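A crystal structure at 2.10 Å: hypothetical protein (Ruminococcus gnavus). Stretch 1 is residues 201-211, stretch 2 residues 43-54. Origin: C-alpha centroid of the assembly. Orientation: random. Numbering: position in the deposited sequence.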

# COMPACT_ATOMS: atom_id res chain seq x y z
N LEU A 201 10.77 26.38 7.03
CA LEU A 201 9.69 25.41 6.82
C LEU A 201 8.81 25.86 5.65
O LEU A 201 8.04 26.81 5.80
CB LEU A 201 8.84 25.30 8.08
CG LEU A 201 9.51 24.62 9.28
CD1 LEU A 201 8.74 24.94 10.55
CD2 LEU A 201 9.59 23.11 9.07
N PRO A 202 8.88 25.17 4.49
CA PRO A 202 8.11 25.65 3.35
C PRO A 202 6.61 25.46 3.49
O PRO A 202 6.14 24.74 4.39
CB PRO A 202 8.62 24.77 2.20
CG PRO A 202 8.99 23.49 2.85
CD PRO A 202 9.47 23.84 4.24
N ASN A 203 5.86 26.12 2.61
CA ASN A 203 4.48 25.72 2.35
C ASN A 203 4.05 26.02 0.93
O ASN A 203 3.16 26.84 0.69
CB ASN A 203 3.51 26.31 3.36
CG ASN A 203 3.76 27.76 3.62
OD1 ASN A 203 4.35 28.47 2.81
ND2 ASN A 203 3.31 28.22 4.77
N GLN A 204 4.73 25.37 0.00
CA GLN A 204 4.15 24.98 -1.26
C GLN A 204 3.96 23.48 -1.11
O GLN A 204 4.41 22.90 -0.12
CB GLN A 204 5.08 25.23 -2.45
CG GLN A 204 6.00 26.45 -2.35
CD GLN A 204 5.25 27.76 -2.53
OE1 GLN A 204 4.23 27.98 -1.89
NE2 GLN A 204 5.77 28.63 -3.40
N LEU A 205 3.31 22.86 -2.09
CA LEU A 205 3.32 21.42 -2.24
C LEU A 205 4.25 21.06 -3.39
O LEU A 205 4.57 21.89 -4.23
CB LEU A 205 1.92 20.89 -2.55
CG LEU A 205 0.76 21.57 -1.83
CD1 LEU A 205 -0.54 20.91 -2.25
CD2 LEU A 205 0.96 21.51 -0.32
N THR A 206 4.70 19.81 -3.39
CA THR A 206 5.39 19.23 -4.51
C THR A 206 4.40 18.24 -5.15
O THR A 206 3.23 18.19 -4.77
CB THR A 206 6.71 18.56 -4.07
OG1 THR A 206 7.60 18.42 -5.19
CG2 THR A 206 6.45 17.17 -3.40
N GLY A 207 4.86 17.45 -6.11
CA GLY A 207 3.96 16.75 -6.99
C GLY A 207 3.05 15.74 -6.33
O GLY A 207 3.43 15.11 -5.34
N ALA A 208 1.85 15.58 -6.89
CA ALA A 208 0.90 14.59 -6.41
C ALA A 208 1.43 13.20 -6.75
O ALA A 208 1.94 12.98 -7.83
CB ALA A 208 -0.46 14.81 -7.05
N ASN A 209 1.30 12.26 -5.82
CA ASN A 209 1.88 10.93 -5.99
C ASN A 209 1.11 9.83 -5.31
O ASN A 209 1.69 8.83 -4.92
CB ASN A 209 3.29 10.95 -5.43
CG ASN A 209 3.31 11.28 -3.95
OD1 ASN A 209 2.35 11.84 -3.42
ND2 ASN A 209 4.40 10.93 -3.28
N TYR A 210 -0.19 10.04 -5.12
CA TYR A 210 -1.08 9.03 -4.55
C TYR A 210 -2.45 9.13 -5.23
O TYR A 210 -2.73 10.11 -5.89
CB TYR A 210 -1.20 9.23 -3.04
CG TYR A 210 -1.88 10.52 -2.59
CD1 TYR A 210 -1.17 11.70 -2.49
CD2 TYR A 210 -3.22 10.54 -2.26
CE1 TYR A 210 -1.79 12.88 -2.08
CE2 TYR A 210 -3.85 11.70 -1.85
CZ TYR A 210 -3.13 12.87 -1.77
OH TYR A 210 -3.75 14.01 -1.36
N PHE A 211 -3.30 8.13 -5.04
CA PHE A 211 -4.63 8.16 -5.60
C PHE A 211 -5.65 7.64 -4.60
O PHE A 211 -5.32 6.85 -3.70
CB PHE A 211 -4.68 7.32 -6.89
CG PHE A 211 -4.58 5.85 -6.64
CD1 PHE A 211 -3.35 5.23 -6.58
CD2 PHE A 211 -5.72 5.09 -6.44
CE1 PHE A 211 -3.26 3.87 -6.33
CE2 PHE A 211 -5.63 3.74 -6.20
CZ PHE A 211 -4.39 3.12 -6.14
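Stretch 2 (43-54) LDMALRGCAIDE

Stretch 1 is extended, without regular helix or strand. Stretch 2 begins as a helix at L43, loosens into a turn around G49 and C50, and enters a second helix at I52, with A51 at its N-cap. The nearest pairs advance together, L205 by M45 (CA to CA 5.8 Å) and A208 by R48 (CA to CA 5.5 Å), but stretch 1 crosses the first helix. Together they bury 754 Å².

L201 makes no contact. P202 meets the end of M45, a selenomethionine with chi1 to chi3 all t: P202 O is 3.6 Å from M45 CE. Q204 O lies equally close to M45 CE, at 3.6 Å. L205 points toward the helix. Its CD2 packs on M45 CG at 3.8 Å, and its CD1 covers one face of the R48 guanidinium, 3.7 Å from R48 CZ.

T206 O lies at the edge of that guanidinium and accepts a hydrogen bond from R48 NH1 at 2.8 Å. R48 NE is held within its own stretch by a salt bridge to D44 OD2, 2.8 Å away. T206 CG2 rests 3.7 Å from R48 CB. G207 O approaches R48 CG at 3.2 Å. A208 CA lies over the other guanidinium face, so R48 is sandwiched between L205 and A208.

N209 points into the turn of stretch 2. N209 ND2 donates to L47 O at 2.9 Å, tying its side chain to the stretch 2 backbone. Water 2 accepts from N209 ND2 (3.0 Å) and from D53 N (2.9 Å). Water 1 donates to N209 O and D53 OD1, each 2.8 Å away. N209 O also lies 3.7 Å from I52 CG2.

The Y210 ring turns back to the first helix. L47 CD1 sits over its face, 3.8 Å from the ring centroid, in a CH-pi contact. F211 is out of reach.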

# COMPACT_ATOMS: atom_id res chain seq x y z
N LEU A 43 -1.80 16.08 5.69
CA LEU A 43 -1.51 14.75 5.20
C LEU A 43 -1.16 14.79 3.72
O LEU A 43 -0.21 14.14 3.27
CB LEU A 43 -2.72 13.84 5.41
CG LEU A 43 -2.59 12.42 4.88
CD1 LEU A 43 -1.51 11.70 5.66
CD2 LEU A 43 -3.92 11.67 4.98
N ASP A 44 -1.95 15.55 2.97
CA ASP A 44 -1.75 15.64 1.53
C ASP A 44 -0.32 16.08 1.25
O ASP A 44 0.41 15.42 0.48
CB ASP A 44 -2.75 16.62 0.92
CG ASP A 44 -2.49 16.86 -0.54
OD1 ASP A 44 -2.83 15.97 -1.35
OD2 ASP A 44 -1.94 17.94 -0.88
N MSE A 45 0.08 17.19 1.88
CA MSE A 45 1.43 17.72 1.75
C MSE A 45 2.48 16.68 2.06
O MSE A 45 3.42 16.50 1.28
CB MSE A 45 1.55 18.96 2.65
CG MSE A 45 2.86 19.69 2.42
SE MSE A 45 3.02 21.13 3.74
CE MSE A 45 4.86 21.62 3.24
N ALA A 46 2.31 15.98 3.18
CA ALA A 46 3.23 14.94 3.65
C ALA A 46 3.45 13.82 2.64
O ALA A 46 4.58 13.45 2.37
CB ALA A 46 2.72 14.33 4.96
N LEU A 47 2.35 13.29 2.11
CA LEU A 47 2.40 12.22 1.12
C LEU A 47 3.26 12.55 -0.09
O LEU A 47 4.05 11.73 -0.55
CB LEU A 47 0.99 11.86 0.65
CG LEU A 47 0.20 11.05 1.70
CD1 LEU A 47 -1.24 10.87 1.29
CD2 LEU A 47 0.86 9.71 1.93
N ARG A 48 3.11 13.77 -0.59
CA ARG A 48 3.85 14.23 -1.76
C ARG A 48 5.37 14.26 -1.53
O ARG A 48 6.14 14.15 -2.49
CB ARG A 48 3.36 15.62 -2.15
CG ARG A 48 1.90 15.64 -2.58
CD ARG A 48 1.24 16.97 -2.29
NE ARG A 48 -0.13 17.03 -2.82
CZ ARG A 48 -0.48 17.59 -3.98
NH1 ARG A 48 0.42 18.16 -4.79
NH2 ARG A 48 -1.76 17.59 -4.33
N GLY A 49 5.78 14.39 -0.27
CA GLY A 49 7.19 14.35 0.10
C GLY A 49 7.78 12.98 0.31
O GLY A 49 8.99 12.86 0.54
N CYS A 50 6.94 11.94 0.28
CA CYS A 50 7.39 10.56 0.42
C CYS A 50 7.76 9.97 -0.94
O CYS A 50 7.25 10.40 -1.97
CB CYS A 50 6.29 9.71 1.07
SG CYS A 50 5.74 10.29 2.70
N ALA A 51 8.60 8.94 -0.93
CA ALA A 51 9.06 8.31 -2.17
C ALA A 51 8.12 7.17 -2.60
O ALA A 51 8.55 6.02 -2.73
CB ALA A 51 10.49 7.79 -1.99
N ILE A 52 6.85 7.49 -2.84
CA ILE A 52 5.86 6.48 -3.18
C ILE A 52 6.11 5.87 -4.57
O ILE A 52 6.26 4.64 -4.69
CB ILE A 52 4.41 7.01 -3.03
CG1 ILE A 52 4.13 7.36 -1.56
CG2 ILE A 52 3.42 5.94 -3.47
CD1 ILE A 52 2.89 8.20 -1.32
N ASP A 53 6.13 6.70 -5.62
CA ASP A 53 6.31 6.19 -6.98
C ASP A 53 7.74 5.71 -7.24
O ASP A 53 7.96 4.74 -7.95
CB ASP A 53 5.94 7.25 -8.03
CG ASP A 53 4.46 7.60 -8.02
OD1 ASP A 53 3.62 6.75 -7.67
OD2 ASP A 53 4.15 8.76 -8.37
N GLU A 54 8.71 6.39 -6.65
CA GLU A 54 10.11 6.10 -6.93
C GLU A 54 10.48 4.75 -6.30
O GLU A 54 11.00 3.88 -6.98
CB GLU A 54 11.02 7.23 -6.42
CG GLU A 54 10.70 8.62 -6.97
CD GLU A 54 9.66 9.38 -6.15
OE1 GLU A 54 8.95 8.75 -5.34
OE2 GLU A 54 9.57 10.62 -6.33
O HOH W 1 1.25 6.42 -6.23
O HOH W 2 6.35 9.52 -5.04